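Two structures of 1510-N membrane protease from Pyrococcus horikoshii compared at one contact. The protein cleaves proteins preferentially near hydrophobic or aromatic residues, and can degrade casein and a stomatin homolog in vitro. Structure 1 is PDB 3BPP (chain A, 2.30 Å), residues Ile44-Pro49 and Ala79-Ala84; structure 2 is PDB 6M4B (chain B, 2.25 Å), residues Ile44-Pro49 and Ala79-Ala84. Both blocks share one frame: the second was fitted to the first on N, CA, C and O of the twelve residues, RMSD 0.18 Å. Numbering follows each deposited sequence.

Structure 1 (3BPP); sequences IELDTP and ASAASA. It carries 1 engineered substitution outside these segments.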
loop_
_atom_site.group_PDB
_atom_site.type_symbol
_atom_site.label_atom_id
_atom_site.label_comp_id
_atom_site.label_asym_id
_atom_site.label_seq_id
_atom_site.Cartn_x
_atom_site.Cartn_y
_atom_site.Cartn_z
ATOM N N ILE A 44 -11.632 3.038 4.535
ATOM C CA ILE A 44 -11.898 1.648 4.865
ATOM C C ILE A 44 -11.610 0.749 3.660
ATOM O O ILE A 44 -12.293 0.815 2.651
ATOM C CB ILE A 44 -13.350 1.416 5.396
ATOM C CG1 ILE A 44 -13.566 2.186 6.697
ATOM C CG2 ILE A 44 -13.597 -0.078 5.617
ATOM C CD1 ILE A 44 -14.991 2.293 7.135
ATOM N N GLU A 45 -10.590 -0.094 3.794
ATOM C CA GLU A 45 -10.233 -1.034 2.777
ATOM C C GLU A 45 -11.223 -2.203 2.869
ATOM O O GLU A 45 -11.219 -2.947 3.844
ATOM C CB GLU A 45 -8.745 -1.484 2.956
ATOM C CG GLU A 45 -7.761 -0.330 2.910
ATOM C CD GLU A 45 -6.311 -0.695 3.304
ATOM O OE1 GLU A 45 -6.047 -1.809 3.806
ATOM O OE2 GLU A 45 -5.421 0.159 3.113
ATOM N N LEU A 46 -12.043 -2.378 1.828
ATOM C CA LEU A 46 -13.108 -3.373 1.812
ATOM C C LEU A 46 -12.855 -4.603 0.918
ATOM O O LEU A 46 -12.487 -4.481 -0.251
ATOM C CB LEU A 46 -14.437 -2.697 1.380
ATOM C CG LEU A 46 -15.733 -3.549 1.481
ATOM C CD1 LEU A 46 -15.996 -4.091 2.931
ATOM C CD2 LEU A 46 -16.921 -2.782 0.981
ATOM N N ASP A 47 -13.114 -5.797 1.448
ATOM C CA ASP A 47 -12.991 -6.993 0.627
ATOM C C ASP A 47 -14.050 -7.949 1.088
ATOM O O ASP A 47 -13.861 -8.611 2.087
ATOM C CB ASP A 47 -11.603 -7.597 0.802
ATOM C CG ASP A 47 -11.343 -8.784 -0.109
ATOM O OD1 ASP A 47 -10.163 -9.214 -0.117
ATOM O OD2 ASP A 47 -12.269 -9.276 -0.815
ATOM N N THR A 48 -15.181 -7.994 0.379
ATOM C CA THR A 48 -16.359 -8.785 0.804
ATOM C C THR A 48 -17.047 -9.488 -0.366
ATOM O O THR A 48 -17.243 -8.868 -1.400
ATOM C CB THR A 48 -17.379 -7.919 1.667
ATOM O OG1 THR A 48 -18.521 -8.707 2.035
ATOM C CG2 THR A 48 -17.853 -6.608 0.951
ATOM N N PRO A 49 -17.398 -10.794 -0.220
ATOM C CA PRO A 49 -18.211 -11.474 -1.249
ATOM C C PRO A 49 -19.728 -11.292 -1.027
ATOM O O PRO A 49 -20.531 -11.944 -1.706
ATOM C CB PRO A 49 -17.864 -12.947 -1.038
ATOM C CG PRO A 49 -17.786 -13.054 0.474
ATOM C CD PRO A 49 -17.098 -11.713 0.901
ATOM N N ALA A 79 -9.337 -8.140 -4.310
ATOM C CA ALA A 79 -10.507 -8.052 -3.446
ATOM C C ALA A 79 -11.739 -7.866 -4.330
ATOM O O ALA A 79 -11.619 -7.636 -5.520
ATOM C CB ALA A 79 -10.379 -6.886 -2.500
ATOM N N SER A 80 -12.917 -7.951 -3.731
ATOM C CA SER A 80 -14.146 -7.586 -4.403
ATOM C C SER A 80 -15.069 -6.855 -3.425
ATOM O O SER A 80 -15.074 -7.181 -2.257
ATOM C CB SER A 80 -14.807 -8.832 -4.990
ATOM O OG SER A 80 -15.465 -9.596 -3.995
ATOM N N ALA A 81 -15.806 -5.840 -3.888
ATOM C CA ALA A 81 -16.989 -5.352 -3.156
ATOM C C ALA A 81 -18.260 -5.875 -3.837
ATOM O O ALA A 81 -18.890 -5.151 -4.596
ATOM C CB ALA A 81 -17.008 -3.813 -3.082
ATOM N N ALA A 82 -18.607 -7.138 -3.587
ATOM C CA ALA A 82 -19.747 -7.794 -4.224
ATOM C C ALA A 82 -21.008 -7.884 -3.344
ATOM O O ALA A 82 -20.951 -7.710 -2.126
ATOM C CB ALA A 82 -19.352 -9.183 -4.685
ATOM N N SER A 83 -22.123 -8.242 -3.978
ATOM C CA SER A 83 -23.472 -8.117 -3.414
ATOM C C SER A 83 -23.537 -7.035 -2.340
ATOM O O SER A 83 -23.476 -5.854 -2.677
ATOM C CB SER A 83 -24.030 -9.475 -2.962
ATOM O OG SER A 83 -25.457 -9.443 -2.976
ATOM N N ALA A 84 -23.635 -7.409 -1.057
ATOM C CA ALA A 84 -23.796 -6.412 0.020
ATOM C C ALA A 84 -22.728 -5.345 0.082
ATOM O O ALA A 84 -23.004 -4.214 0.479
ATOM C CB ALA A 84 -23.917 -7.084 1.395
HETATM O O HOH W 1 -14.176 -11.756 -1.642
#
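Thr48 and Ala81 form a single beta bridge where strands 44-47 and 80-82 pass at 71°, with Thr48 N donating to Ser80 O (2.8 Å) and Ala82 N to Thr48 O (3.1 Å). The bridge joins the end of a central strand of the parallel sheet to the short strand before the nucleophile Ser83, in the ClpP/crotonase-like protease domain. With CG trans to the main-chain N (chi1 -175°), Asp47 lays its carboxylate against Ala79 CB, and Ser80 N meets OD2 from above the carboxylate plane at 3.3 Å. A water joins OD2 and, weakly, Ser80 OG. Ser80 OG lies 3.2 Å from Thr48 O, in a weak bond whose proton has another acceptor within reach. Thr48 OG1 is engaged outside the two segments, by Gly17 O and by the backbone N of Gly50, a substrate-binding residue. Leu46 CD2 packs on Ala81 CB at 4.2 Å, both residues being buried. Ser83 has positive phi; its CB lies 4.5 Å from Pro49 O, whereas Ser83 OG stands farther from Pro49 O, at 5.7 Å.

How the two compare
The exchange at the nucleophile position, Ser83(A) against the engineered Ala83(B), removes one atom: OG of Ser83(A) has no counterpart in the side chain of Ala83(B), and no well-ordered atom given for structure 2 stands there. The CB atoms coincide within the error, as do the comparable CA atoms, phi is positive at both residues, and the touch on the proline carbonyl persists, with Ser83(A) CB 4.5 Å from Pro49(A) O and Ala83(B) CB 3.5 Å from Pro49(B) O. The bridge beside the exchange also persists: Thr48(A) N to Ser80(A) O and Ala82(A) N to Thr48(A) O recur as Thr48(B) N to Ser80(B) O and Ala82(B) N to Thr48(B) O, and the side chains of Leu46(A), Thr48(A) and Ser80(A) hold their positions. Outside the segments, Ala124(A) stands against Lys124(B) at the proton donor/acceptor position, so structure 1 has the serine without the lysine and structure 2 the lysine without the serine; neither would be expected to have the complete catalytic pair.

Structure 2 (6M4B); sequences IELDTP and ASAAAA. Engineered in segment 79-84: Ala83 (natural residue Ser).
A single beta bridge pairs Thr48 with Ala81 where strands 44-47 and 80-82 pass at 69°; Thr48 N donates to Ser80 O (2.9 Å) and Ala82 N to Thr48 O (3.2 Å). With CG trans to the main-chain N (chi1 -173°), Asp47 lays its carboxylate against Ala79 CB, and Ser80 N meets OD1 from above the carboxylate plane at 3.0 Å. Ser80 OG lies 3.3 Å from Thr48 O, in a weak bond. Thr48 OG1 is engaged outside the two segments, by Gly17 O and by the backbone N of Gly50, a substrate-binding residue; both bonds hold the threonine hydroxyl away from segment 79-84. Leu46 CD2 packs on Ala81 CB at 4.1 Å, both residues being buried. The engineered Ala83 occupies the nucleophile position with positive phi, and its CB lies 3.5 Å from Pro49 O.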
loop_
_atom_site.group_PDB
_atom_site.type_symbol
_atom_site.label_atom_id
_atom_site.label_comp_id
_atom_site.label_asym_id
_atom_site.label_seq_id
_atom_site.Cartn_x
_atom_site.Cartn_y
_atom_site.Cartn_z
ATOM N N ILE B 44 -11.776 2.889 4.382
ATOM C CA ILE B 44 -12.052 1.535 4.753
ATOM C C ILE B 44 -11.717 0.686 3.573
ATOM O O ILE B 44 -12.348 0.794 2.538
ATOM C CB ILE B 44 -13.483 1.388 5.243
ATOM C CG1 ILE B 44 -13.563 2.117 6.584
ATOM C CG2 ILE B 44 -13.849 -0.086 5.354
ATOM C CD1 ILE B 44 -14.938 2.223 7.142
ATOM N N GLU B 45 -10.682 -0.139 3.759
ATOM C CA GLU B 45 -10.214 -1.087 2.756
ATOM C C GLU B 45 -11.124 -2.317 2.836
ATOM O O GLU B 45 -11.134 -3.018 3.845
ATOM C CB GLU B 45 -8.763 -1.475 3.006
ATOM C CG GLU B 45 -7.784 -0.355 2.659
ATOM C CD GLU B 45 -6.342 -0.641 3.095
ATOM O OE1 GLU B 45 -6.119 -1.640 3.810
ATOM O OE2 GLU B 45 -5.433 0.144 2.742
ATOM N N LEU B 46 -11.929 -2.524 1.802
ATOM C CA LEU B 46 -13.036 -3.464 1.880
ATOM C C LEU B 46 -12.826 -4.614 0.913
ATOM O O LEU B 46 -12.438 -4.412 -0.217
ATOM C CB LEU B 46 -14.368 -2.769 1.559
ATOM C CG LEU B 46 -15.635 -3.635 1.620
ATOM C CD1 LEU B 46 -15.971 -4.001 3.056
ATOM C CD2 LEU B 46 -16.772 -2.888 0.973
ATOM N N ASP B 47 -13.019 -5.831 1.415
ATOM C CA ASP B 47 -12.962 -7.052 0.606
ATOM C C ASP B 47 -14.056 -7.982 1.161
ATOM O O ASP B 47 -13.953 -8.508 2.281
ATOM C CB ASP B 47 -11.576 -7.704 0.702
ATOM C CG ASP B 47 -11.398 -8.885 -0.256
ATOM O OD1 ASP B 47 -12.242 -9.081 -1.156
ATOM O OD2 ASP B 47 -10.362 -9.586 -0.162
ATOM N N THR B 48 -15.127 -8.135 0.404
ATOM C CA THR B 48 -16.254 -8.923 0.889
ATOM C C THR B 48 -16.951 -9.594 -0.271
ATOM O O THR B 48 -17.030 -9.026 -1.355
ATOM C CB THR B 48 -17.246 -8.064 1.686
ATOM O OG1 THR B 48 -18.292 -8.891 2.208
ATOM C CG2 THR B 48 -17.878 -6.945 0.834
ATOM N N PRO B 49 -17.431 -10.826 -0.068
ATOM C CA PRO B 49 -18.307 -11.447 -1.092
ATOM C C PRO B 49 -19.796 -11.096 -0.877
ATOM O O PRO B 49 -20.625 -11.423 -1.723
ATOM C CB PRO B 49 -18.077 -12.947 -0.881
ATOM C CG PRO B 49 -17.861 -13.038 0.611
ATOM C CD PRO B 49 -17.157 -11.750 1.053
ATOM N N ALA B 79 -9.271 -8.229 -4.356
ATOM C CA ALA B 79 -10.485 -8.020 -3.572
ATOM C C ALA B 79 -11.754 -7.735 -4.415
ATOM O O ALA B 79 -11.716 -7.346 -5.601
ATOM C CB ALA B 79 -10.285 -6.898 -2.573
ATOM N N SER B 80 -12.897 -7.882 -3.776
ATOM C CA SER B 80 -14.145 -7.431 -4.404
ATOM C C SER B 80 -15.066 -6.767 -3.378
ATOM O O SER B 80 -14.886 -6.935 -2.177
ATOM C CB SER B 80 -14.829 -8.630 -5.080
ATOM O OG SER B 80 -15.154 -9.549 -4.078
ATOM N N ALA B 81 -15.968 -5.916 -3.868
ATOM C CA ALA B 81 -17.074 -5.393 -3.046
ATOM C C ALA B 81 -18.308 -5.895 -3.753
ATOM O O ALA B 81 -18.911 -5.208 -4.575
ATOM C CB ALA B 81 -17.049 -3.875 -2.992
ATOM N N ALA B 82 -18.585 -7.168 -3.521
ATOM C CA ALA B 82 -19.635 -7.880 -4.260
ATOM C C ALA B 82 -20.887 -7.869 -3.398
ATOM O O ALA B 82 -20.811 -7.793 -2.179
ATOM C CB ALA B 82 -19.197 -9.310 -4.627
ATOM N N ALA B 83 -22.023 -7.945 -4.050
ATOM C CA ALA B 83 -23.312 -8.160 -3.385
ATOM C C ALA B 83 -23.535 -7.090 -2.330
ATOM O O ALA B 83 -23.445 -5.920 -2.686
ATOM C CB ALA B 83 -23.407 -9.600 -2.841
ATOM N N ALA B 84 -23.827 -7.427 -1.061
ATOM C CA ALA B 84 -24.001 -6.409 -0.034
ATOM C C ALA B 84 -22.881 -5.355 -0.006
ATOM O O ALA B 84 -23.128 -4.208 0.347
ATOM C CB ALA B 84 -24.110 -7.031 1.329
#